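Local structure of geobacter metallireducens SMUG1 (Geobacter metallireducens, 5H9I) at residues R210-S215 with A226-R231. The protein belongs to the SMUG1 branch of the uracil DNA glycosylase superfamily, with an alpha/beta fold built around a parallel sheet. Sequence-based numbering, arbitrary orientation.
Sequences RIIHPS and AGTALR. With XAN (xanthine), chain B.
Ile-212 meets Thr-228 methyl to methyl, CG2 to CG2 at 3.7 Å, and the two side chains cross at about a right angle. With CG1 of Ile-212 anti to its backbone N (chi1 -179°), CG2 falls between N and the carbonyl carbon and faces the helix, where it also reaches CB of Ala-229 at 4.4 Å. Thr-228 divides its branches: CG2 packs on the isoleucine, while OG1 is hydrogen-bonded to the carbonyl oxygen of Asp-224 one turn back in its own helix. Ile-211 adds a looser apolar contact, its CD1 lying 4.4 Å from CB of Ala-229. Between the two segments the packing is purely apolar; polar ties to the same helix come from Gln-232 and Trp-225, which bond the backbone N and O of Ile-212.

One residue on, His-213 lines the xanthine pocket, illustrating how alpha/beta folds commonly place ligand-binding residues just after the C-terminal ends of parallel strands. Its NE2 donates to N7 of xanthine at 3.0 Å, a bent bond (137°) made at the ring edge. ND1 accepts the backbone N-H of Ser-215 at 3.0 Å, close to the ring plane, which helps hold the ring's rotation. CD of Pro-214 lies over one face, displaced toward the rim.

Strand 207-211, bordering the parallel sheet beside 185-189, thus runs into a loop packed against helix 219-235, with helix 112-125 touching His-213 through Ser-113.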
loop_
_atom_site.group_PDB
_atom_site.type_symbol
_atom_site.label_atom_id
_atom_site.label_comp_id
_atom_site.label_asym_id
_atom_site.label_seq_id
_atom_site.Cartn_x
_atom_site.Cartn_y
_atom_site.Cartn_z
ATOM N N ARG A 210 -7.713 -11.128 6.892
ATOM C CA ARG A 210 -7.265 -11.185 5.518
ATOM C C ARG A 210 -8.471 -11.059 4.610
ATOM O O ARG A 210 -9.471 -11.590 4.907
ATOM C CB ARG A 210 -6.578 -12.553 5.225
ATOM C CG ARG A 210 -6.176 -12.756 3.756
ATOM C CD ARG A 210 -5.629 -14.125 3.289
ATOM N NE ARG A 210 -6.561 -15.282 3.316
ATOM C CZ ARG A 210 -7.429 -15.722 2.365
ATOM N NH1 ARG A 210 -8.122 -16.810 2.652
ATOM N NH2 ARG A 210 -7.643 -15.172 1.137
ATOM N N ILE A 211 -8.317 -10.357 3.501
ATOM C CA ILE A 211 -9.170 -10.561 2.378
ATOM C C ILE A 211 -8.363 -11.063 1.157
ATOM O O ILE A 211 -7.140 -10.834 1.039
ATOM C CB ILE A 211 -9.957 -9.299 1.968
ATOM C CG1 ILE A 211 -9.059 -8.180 1.540
ATOM C CG2 ILE A 211 -11.021 -8.977 3.063
ATOM C CD1 ILE A 211 -9.819 -7.014 0.879
ATOM N N ILE A 212 -9.083 -11.705 0.254
ATOM C CA ILE A 212 -8.468 -12.145 -1.009
ATOM C C ILE A 212 -7.823 -10.906 -1.683
ATOM O O ILE A 212 -8.432 -9.832 -1.753
ATOM C CB ILE A 212 -9.551 -12.815 -1.873
ATOM C CG1 ILE A 212 -8.997 -13.297 -3.148
ATOM C CG2 ILE A 212 -10.758 -11.956 -1.994
ATOM C CD1 ILE A 212 -10.053 -14.237 -3.842
ATOM N N HIS A 213 -6.691 -11.138 -2.320
ATOM C CA HIS A 213 -6.072 -10.093 -3.117
ATOM C C HIS A 213 -6.781 -9.978 -4.462
ATOM O O HIS A 213 -7.196 -10.983 -5.047
ATOM C CB HIS A 213 -4.620 -10.452 -3.318
ATOM C CG HIS A 213 -3.811 -9.347 -3.872
ATOM N ND1 HIS A 213 -3.912 -8.958 -5.190
ATOM C CD2 HIS A 213 -2.923 -8.518 -3.283
ATOM C CE1 HIS A 213 -3.094 -7.941 -5.390
ATOM N NE2 HIS A 213 -2.464 -7.697 -4.272
ATOM N N PRO A 214 -6.958 -8.771 -4.961
ATOM C CA PRO A 214 -7.757 -8.535 -6.181
ATOM C C PRO A 214 -7.049 -8.886 -7.500
ATOM O O PRO A 214 -7.750 -8.719 -8.501
ATOM C CB PRO A 214 -8.115 -7.019 -6.073
ATOM C CG PRO A 214 -6.985 -6.414 -5.323
ATOM C CD PRO A 214 -6.680 -7.453 -4.274
ATOM N N SER A 215 -5.806 -9.254 -7.482
ATOM C CA SER A 215 -5.117 -9.508 -8.781
ATOM C C SER A 215 -5.720 -10.661 -9.558
ATOM O O SER A 215 -6.286 -11.628 -8.996
ATOM C CB SER A 215 -3.628 -9.567 -8.741
ATOM O OG SER A 215 -3.204 -10.830 -8.733
ATOM N N ALA A 226 -15.300 -8.969 -5.464
ATOM C CA ALA A 226 -16.040 -8.127 -4.526
ATOM C C ALA A 226 -16.913 -8.968 -3.645
ATOM O O ALA A 226 -16.923 -8.814 -2.413
ATOM C CB ALA A 226 -16.867 -7.102 -5.333
ATOM N N GLY A 227 -17.643 -9.963 -4.234
ATOM C CA GLY A 227 -18.435 -10.835 -3.395
ATOM C C GLY A 227 -17.710 -11.695 -2.440
ATOM O O GLY A 227 -18.083 -11.947 -1.312
ATOM N N THR A 228 -16.501 -12.101 -2.819
ATOM C CA THR A 228 -15.670 -12.869 -2.010
ATOM C C THR A 228 -15.140 -12.040 -0.811
ATOM O O THR A 228 -15.157 -12.431 0.329
ATOM C CB THR A 228 -14.468 -13.449 -2.795
ATOM O OG1 THR A 228 -14.973 -14.295 -3.887
ATOM C CG2 THR A 228 -13.632 -14.269 -1.930
ATOM N N ALA A 229 -14.634 -10.869 -1.143
ATOM C CA ALA A 229 -14.103 -10.021 -0.096
ATOM C C ALA A 229 -15.193 -9.578 0.854
ATOM O O ALA A 229 -14.975 -9.445 2.047
ATOM C CB ALA A 229 -13.470 -8.763 -0.758
ATOM N N LEU A 230 -16.338 -9.399 0.288
ATOM C CA LEU A 230 -17.484 -8.947 1.107
ATOM C C LEU A 230 -17.870 -10.019 2.092
ATOM O O LEU A 230 -18.069 -9.742 3.323
ATOM C CB LEU A 230 -18.581 -8.343 0.186
ATOM C CG LEU A 230 -19.787 -7.793 0.747
ATOM C CD1 LEU A 230 -19.293 -6.517 1.462
ATOM C CD2 LEU A 230 -20.838 -7.521 -0.331
ATOM N N ARG A 231 -17.866 -11.293 1.698
ATOM C CA ARG A 231 -17.995 -12.402 2.598
ATOM C C ARG A 231 -16.951 -12.536 3.693
ATOM O O ARG A 231 -17.236 -12.712 4.865
ATOM C CB ARG A 231 -18.089 -13.774 1.822
ATOM C CG ARG A 231 -17.927 -15.012 2.720
ATOM C CD ARG A 231 -18.240 -16.350 2.009
ATOM N NE ARG A 231 -17.263 -16.640 0.964
ATOM C CZ ARG A 231 -15.991 -16.939 1.185
ATOM N NH1 ARG A 231 -15.520 -17.027 2.429
ATOM N NH2 ARG A 231 -15.189 -17.198 0.149
HETATM N N9 XAN B . -1.373 -3.574 -6.572
HETATM C C4 XAN B . -1.007 -3.086 -5.420
HETATM N N3 XAN B . -0.854 -1.860 -4.926
HETATM C C2 XAN B . -0.474 -1.706 -3.738
HETATM O O2 XAN B . -0.292 -0.587 -3.333
HETATM N N1 XAN B . -0.276 -2.728 -2.892
HETATM C C6 XAN B . -0.417 -3.972 -3.236
HETATM O O6 XAN B . -0.180 -4.925 -2.486
HETATM C C5 XAN B . -0.762 -4.216 -4.567
HETATM N N7 XAN B . -0.981 -5.322 -5.263
HETATM C C8 XAN B . -1.355 -4.933 -6.471
#